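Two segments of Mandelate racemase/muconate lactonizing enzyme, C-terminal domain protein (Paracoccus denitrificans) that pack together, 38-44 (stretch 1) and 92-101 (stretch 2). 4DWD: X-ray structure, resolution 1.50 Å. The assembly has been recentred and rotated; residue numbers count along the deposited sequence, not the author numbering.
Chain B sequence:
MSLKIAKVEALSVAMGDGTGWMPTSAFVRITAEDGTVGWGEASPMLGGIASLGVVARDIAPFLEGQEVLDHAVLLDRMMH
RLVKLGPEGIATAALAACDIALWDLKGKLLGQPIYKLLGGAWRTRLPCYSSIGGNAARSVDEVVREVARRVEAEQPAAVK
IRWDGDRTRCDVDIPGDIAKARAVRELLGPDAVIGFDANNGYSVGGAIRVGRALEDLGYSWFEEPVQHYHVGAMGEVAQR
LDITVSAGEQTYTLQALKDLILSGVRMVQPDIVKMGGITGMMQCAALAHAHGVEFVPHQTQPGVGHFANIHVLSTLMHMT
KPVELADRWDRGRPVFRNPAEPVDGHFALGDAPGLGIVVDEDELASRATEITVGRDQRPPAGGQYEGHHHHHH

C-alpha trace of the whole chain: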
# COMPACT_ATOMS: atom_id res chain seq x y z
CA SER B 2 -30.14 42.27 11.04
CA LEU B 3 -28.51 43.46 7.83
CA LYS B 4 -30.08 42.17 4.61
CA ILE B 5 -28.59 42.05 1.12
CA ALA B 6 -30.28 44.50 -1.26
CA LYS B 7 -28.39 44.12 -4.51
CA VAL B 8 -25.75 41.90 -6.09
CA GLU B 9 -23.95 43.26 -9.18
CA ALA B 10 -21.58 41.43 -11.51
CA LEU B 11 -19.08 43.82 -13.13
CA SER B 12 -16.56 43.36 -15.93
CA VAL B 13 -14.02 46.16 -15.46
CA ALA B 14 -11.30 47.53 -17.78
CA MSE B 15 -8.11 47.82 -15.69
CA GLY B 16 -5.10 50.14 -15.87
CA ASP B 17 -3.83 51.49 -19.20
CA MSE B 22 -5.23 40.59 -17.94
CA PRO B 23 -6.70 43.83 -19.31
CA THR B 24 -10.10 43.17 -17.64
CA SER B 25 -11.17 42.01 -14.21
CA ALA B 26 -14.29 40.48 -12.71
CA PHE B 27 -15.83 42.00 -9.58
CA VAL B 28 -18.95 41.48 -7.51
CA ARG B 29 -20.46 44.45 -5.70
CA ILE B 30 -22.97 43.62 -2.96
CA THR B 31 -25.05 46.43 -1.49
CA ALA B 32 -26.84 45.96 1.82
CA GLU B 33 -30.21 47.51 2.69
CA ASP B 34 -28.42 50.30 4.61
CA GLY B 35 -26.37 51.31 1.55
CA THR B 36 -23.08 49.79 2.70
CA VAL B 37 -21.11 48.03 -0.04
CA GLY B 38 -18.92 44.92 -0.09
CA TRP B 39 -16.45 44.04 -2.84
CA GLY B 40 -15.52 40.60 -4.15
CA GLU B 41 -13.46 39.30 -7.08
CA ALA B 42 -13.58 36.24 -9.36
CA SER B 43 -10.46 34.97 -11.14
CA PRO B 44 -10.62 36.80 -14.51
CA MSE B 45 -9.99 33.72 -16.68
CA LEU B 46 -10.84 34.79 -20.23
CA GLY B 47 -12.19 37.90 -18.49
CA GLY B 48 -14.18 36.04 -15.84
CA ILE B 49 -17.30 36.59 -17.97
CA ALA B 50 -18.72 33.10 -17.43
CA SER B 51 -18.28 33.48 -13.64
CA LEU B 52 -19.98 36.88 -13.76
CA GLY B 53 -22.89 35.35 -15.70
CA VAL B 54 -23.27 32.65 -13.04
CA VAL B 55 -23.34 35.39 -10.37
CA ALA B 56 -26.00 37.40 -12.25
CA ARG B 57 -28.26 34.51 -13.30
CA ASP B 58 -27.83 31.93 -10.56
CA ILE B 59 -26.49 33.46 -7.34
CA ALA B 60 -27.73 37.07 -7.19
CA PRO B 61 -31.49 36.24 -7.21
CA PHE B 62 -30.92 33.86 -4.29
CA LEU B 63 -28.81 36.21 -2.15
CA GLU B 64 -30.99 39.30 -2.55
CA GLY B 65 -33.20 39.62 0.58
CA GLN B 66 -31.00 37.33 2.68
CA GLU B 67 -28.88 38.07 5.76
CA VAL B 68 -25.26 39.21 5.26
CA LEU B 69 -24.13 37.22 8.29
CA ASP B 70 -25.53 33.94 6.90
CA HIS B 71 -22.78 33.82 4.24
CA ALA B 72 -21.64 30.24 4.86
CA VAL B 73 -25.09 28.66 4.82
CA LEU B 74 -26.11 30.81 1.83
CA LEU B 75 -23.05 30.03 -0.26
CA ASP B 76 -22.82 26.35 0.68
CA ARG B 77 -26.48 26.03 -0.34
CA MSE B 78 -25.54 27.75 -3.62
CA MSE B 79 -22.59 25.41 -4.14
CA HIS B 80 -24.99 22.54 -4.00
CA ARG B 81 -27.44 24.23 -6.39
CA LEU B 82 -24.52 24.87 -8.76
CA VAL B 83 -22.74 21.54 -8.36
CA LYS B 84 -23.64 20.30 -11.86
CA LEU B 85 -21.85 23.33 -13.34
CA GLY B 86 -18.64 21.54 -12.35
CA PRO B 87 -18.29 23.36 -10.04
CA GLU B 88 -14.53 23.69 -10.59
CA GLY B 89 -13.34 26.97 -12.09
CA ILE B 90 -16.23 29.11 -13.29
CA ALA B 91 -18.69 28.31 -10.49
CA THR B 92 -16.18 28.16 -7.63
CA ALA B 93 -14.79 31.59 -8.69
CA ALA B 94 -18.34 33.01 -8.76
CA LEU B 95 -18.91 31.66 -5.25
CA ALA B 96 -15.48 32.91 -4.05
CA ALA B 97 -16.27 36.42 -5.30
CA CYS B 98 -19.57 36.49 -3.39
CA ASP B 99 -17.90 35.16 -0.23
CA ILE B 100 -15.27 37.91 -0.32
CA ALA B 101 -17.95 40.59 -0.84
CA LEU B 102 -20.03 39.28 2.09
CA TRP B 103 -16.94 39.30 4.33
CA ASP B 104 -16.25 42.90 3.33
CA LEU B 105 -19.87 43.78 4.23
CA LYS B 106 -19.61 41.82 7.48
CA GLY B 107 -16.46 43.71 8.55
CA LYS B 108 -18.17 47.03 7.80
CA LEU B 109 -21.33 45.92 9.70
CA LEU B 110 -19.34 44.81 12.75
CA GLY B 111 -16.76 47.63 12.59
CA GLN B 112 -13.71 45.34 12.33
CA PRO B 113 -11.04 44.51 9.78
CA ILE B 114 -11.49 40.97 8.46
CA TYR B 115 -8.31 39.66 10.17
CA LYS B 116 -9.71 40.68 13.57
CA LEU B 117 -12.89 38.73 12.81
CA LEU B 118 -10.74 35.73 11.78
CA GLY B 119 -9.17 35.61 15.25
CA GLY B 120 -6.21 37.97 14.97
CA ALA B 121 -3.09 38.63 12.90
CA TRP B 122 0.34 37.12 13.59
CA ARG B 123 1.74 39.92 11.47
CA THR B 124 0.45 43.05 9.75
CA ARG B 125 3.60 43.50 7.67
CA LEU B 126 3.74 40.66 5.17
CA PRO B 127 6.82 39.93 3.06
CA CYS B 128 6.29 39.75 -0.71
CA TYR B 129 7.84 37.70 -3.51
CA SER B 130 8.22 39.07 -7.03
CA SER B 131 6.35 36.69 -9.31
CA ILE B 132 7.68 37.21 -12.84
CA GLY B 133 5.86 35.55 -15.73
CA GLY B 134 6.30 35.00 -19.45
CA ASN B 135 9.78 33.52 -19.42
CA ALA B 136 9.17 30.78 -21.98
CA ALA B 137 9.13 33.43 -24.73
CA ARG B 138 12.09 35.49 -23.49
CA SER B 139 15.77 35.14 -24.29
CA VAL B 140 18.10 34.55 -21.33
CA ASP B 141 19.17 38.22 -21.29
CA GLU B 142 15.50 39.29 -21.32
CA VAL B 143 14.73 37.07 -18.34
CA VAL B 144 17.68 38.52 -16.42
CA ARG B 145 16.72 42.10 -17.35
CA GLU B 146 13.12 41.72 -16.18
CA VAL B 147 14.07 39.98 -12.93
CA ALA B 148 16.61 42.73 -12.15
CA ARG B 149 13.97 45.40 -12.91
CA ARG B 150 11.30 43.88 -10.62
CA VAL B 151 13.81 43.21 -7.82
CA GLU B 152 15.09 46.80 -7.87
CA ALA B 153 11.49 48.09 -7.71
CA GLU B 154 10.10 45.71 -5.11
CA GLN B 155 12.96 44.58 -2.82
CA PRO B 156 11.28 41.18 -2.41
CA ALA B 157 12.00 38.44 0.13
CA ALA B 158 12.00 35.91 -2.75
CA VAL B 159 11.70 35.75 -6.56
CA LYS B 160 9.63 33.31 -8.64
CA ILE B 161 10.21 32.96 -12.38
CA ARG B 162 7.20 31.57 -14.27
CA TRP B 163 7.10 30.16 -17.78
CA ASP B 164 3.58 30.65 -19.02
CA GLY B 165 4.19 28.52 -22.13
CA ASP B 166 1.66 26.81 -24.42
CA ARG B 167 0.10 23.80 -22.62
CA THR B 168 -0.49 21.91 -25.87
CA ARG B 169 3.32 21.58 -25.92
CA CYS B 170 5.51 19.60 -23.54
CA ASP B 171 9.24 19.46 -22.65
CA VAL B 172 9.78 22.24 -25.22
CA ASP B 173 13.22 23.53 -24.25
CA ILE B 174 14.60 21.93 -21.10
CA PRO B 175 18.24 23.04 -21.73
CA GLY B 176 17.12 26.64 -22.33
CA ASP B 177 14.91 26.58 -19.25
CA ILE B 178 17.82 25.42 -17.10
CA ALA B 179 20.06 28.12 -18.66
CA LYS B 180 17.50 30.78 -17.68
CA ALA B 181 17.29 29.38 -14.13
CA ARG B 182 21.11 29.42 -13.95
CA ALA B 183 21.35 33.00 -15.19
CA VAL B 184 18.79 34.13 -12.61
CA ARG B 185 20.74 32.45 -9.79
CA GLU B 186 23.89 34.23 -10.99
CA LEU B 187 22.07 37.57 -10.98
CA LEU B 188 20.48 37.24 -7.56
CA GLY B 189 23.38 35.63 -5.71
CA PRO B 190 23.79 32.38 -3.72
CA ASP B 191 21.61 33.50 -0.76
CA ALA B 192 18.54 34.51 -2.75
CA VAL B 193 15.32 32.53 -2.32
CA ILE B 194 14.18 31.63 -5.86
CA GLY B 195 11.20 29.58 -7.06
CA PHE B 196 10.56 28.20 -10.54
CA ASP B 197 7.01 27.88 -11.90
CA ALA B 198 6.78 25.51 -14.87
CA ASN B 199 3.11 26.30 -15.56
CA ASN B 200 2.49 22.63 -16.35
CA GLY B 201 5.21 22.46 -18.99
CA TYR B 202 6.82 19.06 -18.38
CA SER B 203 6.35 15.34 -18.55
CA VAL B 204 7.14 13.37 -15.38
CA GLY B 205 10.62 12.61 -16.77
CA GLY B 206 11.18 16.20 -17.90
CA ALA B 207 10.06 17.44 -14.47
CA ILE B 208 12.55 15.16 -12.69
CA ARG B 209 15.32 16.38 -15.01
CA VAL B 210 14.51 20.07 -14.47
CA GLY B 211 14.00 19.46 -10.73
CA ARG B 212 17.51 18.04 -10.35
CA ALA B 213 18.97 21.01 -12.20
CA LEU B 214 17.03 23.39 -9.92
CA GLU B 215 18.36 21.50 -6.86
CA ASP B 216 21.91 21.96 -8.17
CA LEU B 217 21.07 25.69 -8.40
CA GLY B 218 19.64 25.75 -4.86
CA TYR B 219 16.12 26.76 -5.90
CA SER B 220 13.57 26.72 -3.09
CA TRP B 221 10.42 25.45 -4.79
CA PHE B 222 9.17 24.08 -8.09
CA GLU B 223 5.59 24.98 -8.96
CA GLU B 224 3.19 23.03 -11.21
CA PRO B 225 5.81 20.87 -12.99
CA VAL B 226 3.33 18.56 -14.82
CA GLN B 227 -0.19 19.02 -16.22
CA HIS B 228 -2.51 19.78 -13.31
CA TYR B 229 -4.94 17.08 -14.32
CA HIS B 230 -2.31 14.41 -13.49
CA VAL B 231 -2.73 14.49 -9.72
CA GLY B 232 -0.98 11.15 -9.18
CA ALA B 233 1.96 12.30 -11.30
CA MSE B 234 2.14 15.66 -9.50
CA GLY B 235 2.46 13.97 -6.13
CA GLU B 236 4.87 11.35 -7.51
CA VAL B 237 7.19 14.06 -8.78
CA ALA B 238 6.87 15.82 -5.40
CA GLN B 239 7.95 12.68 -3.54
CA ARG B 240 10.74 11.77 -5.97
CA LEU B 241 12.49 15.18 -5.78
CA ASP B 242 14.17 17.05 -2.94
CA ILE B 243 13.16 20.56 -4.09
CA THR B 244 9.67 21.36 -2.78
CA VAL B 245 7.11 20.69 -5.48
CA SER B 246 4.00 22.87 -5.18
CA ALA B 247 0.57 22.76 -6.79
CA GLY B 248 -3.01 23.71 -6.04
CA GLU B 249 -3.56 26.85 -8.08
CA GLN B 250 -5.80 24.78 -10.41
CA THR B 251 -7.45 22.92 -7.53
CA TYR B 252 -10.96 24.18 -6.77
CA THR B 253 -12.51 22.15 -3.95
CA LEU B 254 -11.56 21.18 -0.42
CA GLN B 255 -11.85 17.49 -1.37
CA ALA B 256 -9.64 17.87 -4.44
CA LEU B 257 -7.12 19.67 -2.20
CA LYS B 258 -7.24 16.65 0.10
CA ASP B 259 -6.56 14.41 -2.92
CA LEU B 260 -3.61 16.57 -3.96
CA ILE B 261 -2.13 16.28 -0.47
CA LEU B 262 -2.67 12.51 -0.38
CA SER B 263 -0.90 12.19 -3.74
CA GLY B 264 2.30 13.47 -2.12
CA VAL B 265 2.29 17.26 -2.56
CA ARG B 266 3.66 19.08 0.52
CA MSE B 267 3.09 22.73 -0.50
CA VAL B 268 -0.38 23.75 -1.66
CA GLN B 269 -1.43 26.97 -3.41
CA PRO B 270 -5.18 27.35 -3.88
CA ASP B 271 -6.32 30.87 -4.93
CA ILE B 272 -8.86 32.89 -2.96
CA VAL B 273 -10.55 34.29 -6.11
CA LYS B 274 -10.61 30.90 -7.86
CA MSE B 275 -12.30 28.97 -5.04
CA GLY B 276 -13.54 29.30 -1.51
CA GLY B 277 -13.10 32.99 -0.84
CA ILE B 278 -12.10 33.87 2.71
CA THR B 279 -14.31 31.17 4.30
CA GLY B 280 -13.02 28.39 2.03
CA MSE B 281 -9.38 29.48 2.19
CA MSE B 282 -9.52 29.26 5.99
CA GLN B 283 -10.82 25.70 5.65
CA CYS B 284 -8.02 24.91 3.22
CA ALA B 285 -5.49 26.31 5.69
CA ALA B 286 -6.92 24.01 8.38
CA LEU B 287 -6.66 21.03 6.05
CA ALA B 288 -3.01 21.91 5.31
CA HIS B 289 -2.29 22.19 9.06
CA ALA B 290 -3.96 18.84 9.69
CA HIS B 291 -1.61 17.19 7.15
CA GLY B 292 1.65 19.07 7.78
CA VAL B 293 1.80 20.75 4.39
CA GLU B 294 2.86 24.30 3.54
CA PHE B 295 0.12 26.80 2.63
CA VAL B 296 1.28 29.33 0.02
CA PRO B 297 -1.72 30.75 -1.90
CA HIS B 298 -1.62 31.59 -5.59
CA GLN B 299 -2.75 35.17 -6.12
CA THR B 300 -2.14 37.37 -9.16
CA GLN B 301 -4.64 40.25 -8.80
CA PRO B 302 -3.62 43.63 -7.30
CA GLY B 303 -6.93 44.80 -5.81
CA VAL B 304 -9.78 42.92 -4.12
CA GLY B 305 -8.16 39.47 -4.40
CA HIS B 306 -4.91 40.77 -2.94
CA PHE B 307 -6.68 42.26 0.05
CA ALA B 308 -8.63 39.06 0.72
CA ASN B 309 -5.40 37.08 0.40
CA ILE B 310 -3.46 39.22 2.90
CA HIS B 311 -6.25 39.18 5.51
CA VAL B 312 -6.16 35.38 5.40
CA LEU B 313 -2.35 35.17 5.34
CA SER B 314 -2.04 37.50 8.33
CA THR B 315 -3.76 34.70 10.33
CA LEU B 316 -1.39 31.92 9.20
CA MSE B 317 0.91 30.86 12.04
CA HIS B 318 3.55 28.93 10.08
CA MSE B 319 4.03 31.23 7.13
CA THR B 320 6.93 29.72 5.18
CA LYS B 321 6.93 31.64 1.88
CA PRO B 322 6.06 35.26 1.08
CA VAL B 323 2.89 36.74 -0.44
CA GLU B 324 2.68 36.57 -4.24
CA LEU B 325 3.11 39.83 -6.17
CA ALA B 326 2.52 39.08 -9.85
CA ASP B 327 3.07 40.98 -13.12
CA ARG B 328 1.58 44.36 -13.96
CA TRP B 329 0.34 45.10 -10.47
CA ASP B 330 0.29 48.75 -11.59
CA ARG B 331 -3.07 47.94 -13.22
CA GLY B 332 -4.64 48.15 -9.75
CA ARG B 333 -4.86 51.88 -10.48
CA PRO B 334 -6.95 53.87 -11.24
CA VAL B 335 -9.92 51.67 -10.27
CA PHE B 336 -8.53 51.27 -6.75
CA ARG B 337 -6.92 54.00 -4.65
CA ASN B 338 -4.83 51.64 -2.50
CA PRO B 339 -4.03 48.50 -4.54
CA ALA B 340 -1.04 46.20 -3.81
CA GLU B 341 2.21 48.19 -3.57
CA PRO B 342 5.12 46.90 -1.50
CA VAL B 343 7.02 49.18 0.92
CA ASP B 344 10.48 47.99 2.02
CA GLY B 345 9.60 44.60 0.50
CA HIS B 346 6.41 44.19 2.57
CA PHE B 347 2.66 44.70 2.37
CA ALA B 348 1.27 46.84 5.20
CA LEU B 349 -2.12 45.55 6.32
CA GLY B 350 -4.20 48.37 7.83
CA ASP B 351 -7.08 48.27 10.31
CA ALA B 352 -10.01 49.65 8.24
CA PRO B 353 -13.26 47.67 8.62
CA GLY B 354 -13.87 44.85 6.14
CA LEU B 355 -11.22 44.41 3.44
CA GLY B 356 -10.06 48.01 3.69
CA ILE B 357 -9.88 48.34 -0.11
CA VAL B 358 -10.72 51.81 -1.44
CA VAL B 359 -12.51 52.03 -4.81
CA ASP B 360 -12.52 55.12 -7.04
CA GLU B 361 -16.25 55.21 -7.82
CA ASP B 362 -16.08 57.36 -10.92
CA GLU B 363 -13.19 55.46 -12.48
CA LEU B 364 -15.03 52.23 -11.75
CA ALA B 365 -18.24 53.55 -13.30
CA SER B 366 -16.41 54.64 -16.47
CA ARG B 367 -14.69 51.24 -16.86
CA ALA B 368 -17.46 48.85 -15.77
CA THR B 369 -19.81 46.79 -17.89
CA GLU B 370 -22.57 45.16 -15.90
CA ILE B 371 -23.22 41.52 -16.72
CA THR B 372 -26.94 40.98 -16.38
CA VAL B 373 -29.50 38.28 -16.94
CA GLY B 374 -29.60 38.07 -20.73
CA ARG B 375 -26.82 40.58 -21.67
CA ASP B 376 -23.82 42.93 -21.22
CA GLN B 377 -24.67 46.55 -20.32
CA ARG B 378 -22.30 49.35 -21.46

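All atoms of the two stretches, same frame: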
# COMPACT_ATOMS: atom_id res chain seq x y z
N GLY B 38 -20.05 45.85 -0.18
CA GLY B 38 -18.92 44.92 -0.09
C GLY B 38 -18.42 44.54 -1.47
O GLY B 38 -19.20 44.39 -2.42
N TRP B 39 -17.10 44.36 -1.58
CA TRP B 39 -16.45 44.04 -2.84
C TRP B 39 -15.86 42.65 -2.85
O TRP B 39 -15.15 42.26 -1.93
CB TRP B 39 -15.34 45.04 -3.11
CG TRP B 39 -15.89 46.35 -3.60
CD1 TRP B 39 -16.10 47.52 -2.88
CD2 TRP B 39 -16.34 46.64 -4.96
NE1 TRP B 39 -16.63 48.49 -3.68
CE2 TRP B 39 -16.80 48.03 -4.94
CE3 TRP B 39 -16.41 45.92 -6.14
CZ2 TRP B 39 -17.30 48.65 -6.09
CZ3 TRP B 39 -16.92 46.54 -7.29
CH2 TRP B 39 -17.35 47.88 -7.25
N GLY B 40 -16.12 41.92 -3.93
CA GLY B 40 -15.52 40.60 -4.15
C GLY B 40 -14.91 40.52 -5.54
O GLY B 40 -15.13 41.40 -6.38
N GLU B 41 -14.14 39.47 -5.79
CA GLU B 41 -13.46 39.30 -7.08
C GLU B 41 -13.46 37.84 -7.47
O GLU B 41 -13.27 36.97 -6.62
CB GLU B 41 -12.03 39.84 -7.00
CG GLU B 41 -11.31 39.71 -8.33
CD GLU B 41 -10.03 40.53 -8.43
OE1 GLU B 41 -9.55 41.10 -7.43
OE2 GLU B 41 -9.50 40.59 -9.56
N ALA B 42 -13.71 37.58 -8.76
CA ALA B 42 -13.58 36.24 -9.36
C ALA B 42 -12.35 36.22 -10.25
O ALA B 42 -12.07 37.20 -10.94
CB ALA B 42 -14.81 35.89 -10.19
N SER B 43 -11.64 35.09 -10.29
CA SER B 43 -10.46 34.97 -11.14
C SER B 43 -10.85 35.31 -12.58
O SER B 43 -11.77 34.69 -13.12
CB SER B 43 -9.91 33.55 -11.05
OG SER B 43 -8.65 33.45 -11.70
N PRO B 44 -10.16 36.28 -13.21
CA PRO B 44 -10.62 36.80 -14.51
C PRO B 44 -10.11 35.95 -15.68
O PRO B 44 -9.48 36.48 -16.63
CB PRO B 44 -10.03 38.21 -14.53
CG PRO B 44 -8.75 38.08 -13.77
CD PRO B 44 -9.03 37.08 -12.67
N THR B 92 -16.87 27.89 -8.89
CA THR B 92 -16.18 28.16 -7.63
C THR B 92 -15.66 29.60 -7.56
O THR B 92 -15.64 30.18 -6.48
CB THR B 92 -15.05 27.16 -7.31
OG1 THR B 92 -14.08 27.12 -8.36
CG2 THR B 92 -15.63 25.74 -7.10
N ALA B 93 -15.24 30.18 -8.69
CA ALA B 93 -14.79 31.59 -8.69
C ALA B 93 -15.96 32.54 -8.45
O ALA B 93 -15.81 33.53 -7.73
CB ALA B 93 -14.07 31.95 -9.97
N ALA B 94 -17.12 32.24 -9.04
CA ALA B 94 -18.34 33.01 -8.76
C ALA B 94 -18.69 33.01 -7.27
O ALA B 94 -18.99 34.05 -6.68
CB ALA B 94 -19.49 32.47 -9.59
N LEU B 95 -18.64 31.82 -6.68
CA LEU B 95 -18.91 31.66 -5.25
C LEU B 95 -17.86 32.37 -4.38
O LEU B 95 -18.22 33.04 -3.41
CB LEU B 95 -19.01 30.18 -4.90
CG LEU B 95 -20.24 29.48 -5.48
CD1 LEU B 95 -20.05 27.96 -5.46
CD2 LEU B 95 -21.50 29.87 -4.72
N ALA B 96 -16.58 32.23 -4.76
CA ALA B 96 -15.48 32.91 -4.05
C ALA B 96 -15.70 34.42 -4.05
O ALA B 96 -15.54 35.06 -3.01
CB ALA B 96 -14.15 32.59 -4.71
N ALA B 97 -16.07 34.98 -5.20
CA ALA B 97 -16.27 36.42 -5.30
C ALA B 97 -17.37 36.89 -4.34
O ALA B 97 -17.24 37.93 -3.67
CB ALA B 97 -16.61 36.80 -6.74
N CYS B 98 -18.46 36.12 -4.28
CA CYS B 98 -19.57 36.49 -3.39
C CYS B 98 -19.17 36.35 -1.92
O CYS B 98 -19.55 37.19 -1.11
CB CYS B 98 -20.82 35.66 -3.69
SG CYS B 98 -21.52 36.00 -5.33
N ASP B 99 -18.39 35.32 -1.59
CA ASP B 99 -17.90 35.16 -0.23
C ASP B 99 -17.06 36.35 0.21
O ASP B 99 -17.24 36.88 1.31
CB ASP B 99 -17.05 33.90 -0.11
CG ASP B 99 -16.54 33.67 1.29
OD1 ASP B 99 -17.29 33.11 2.12
OD2 ASP B 99 -15.42 34.08 1.58
N ILE B 100 -16.16 36.80 -0.66
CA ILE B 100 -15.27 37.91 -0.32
C ILE B 100 -16.11 39.19 -0.09
O ILE B 100 -15.90 39.92 0.88
CB ILE B 100 -14.19 38.11 -1.40
CG1 ILE B 100 -13.21 36.93 -1.44
CG2 ILE B 100 -13.40 39.39 -1.10
CD1 ILE B 100 -12.40 36.87 -2.72
N ALA B 101 -17.09 39.42 -0.97
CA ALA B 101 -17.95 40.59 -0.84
C ALA B 101 -18.76 40.57 0.47
O ALA B 101 -18.91 41.62 1.11
CB ALA B 101 -18.87 40.71 -2.05

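The strand and the helix meet backbone to backbone, and four CA-H...O contacts, with no hydrogen bond between the stretches, link them. The axes of strand 38-42 and helix 92-101 approach to 5.6 Å. They run nearly antiparallel, at 158°.

The CA-H...O contacts form two reciprocal sets. Gly38 CA lies 3.5 Å from Ala101 O, with an angle of 153° at the hydrogen. Ala101 CA in turn lies 3.4 Å from Trp39 O, at 138°. One helical turn earlier, Gly40 CA sits 3.2 Å from Ala97 O. Its angle of 165° is the straightest of the four. Ala97 CA then lies 3.3 Å from Glu41 O, at 121°, the most bent. Each helix residue in these sets therefore meets the strand through both its CA and its carbonyl oxygen. Ala97 O also accepts the helical hydrogen bond from Ala101 N, at 3.1 Å, so the contact with Gly40 is added to a normal helix.

The two glycines make this approach possible. A CB on either would point toward the helix. At Gly38 an ideal CB would fall 2.1 Å from Ala101 O. At Gly40 it would fall 1.7 Å from Ala97 O. Both positions are clashes. The CA atoms of Gly40 and Ala101 are only 4.1 Å apart.

Between and after the glycines, Trp39 and Glu41 point their CA-to-CB bonds away from the helix. Their backbones still touch it. Trp39 O is 3.5 Å from Ile100 CG2, and Glu41 O is 4.0 Å from Ile100 CD1. Ile100 points toward the strand, with chi1 m and chi2 t. Its CG2 also lies 3.9 Å from Gly40 CA.

Small side chains suit the helix to this close packing. Ala93 and Ala97 point toward the strand. Ala101 points sideways, and its CB comes within 3.5 Å of Gly40 N. Ala42 is also sideways, yet its CB is 4.0 Å from Ala93 CB and 4.0 Å from Ala97 CB. This places the methyl of Ala42 against two successive turns of the helix. Ala42 CB is also 3.6 Å from Ala93 O. Beyond it, Ser43 N approaches Ala93 CB at 4.0 Å, while Ser43 OG is hydrogen-bonded elsewhere in the structure.

The close fit has a polar cost. Glu41 N and Glu41 O are buried by the contact and have no hydrogen-bond partner in the model. For Glu41 O, the CA-H...O contact with Ala97 is a weak substitute. The two stretches together bury 369 Å².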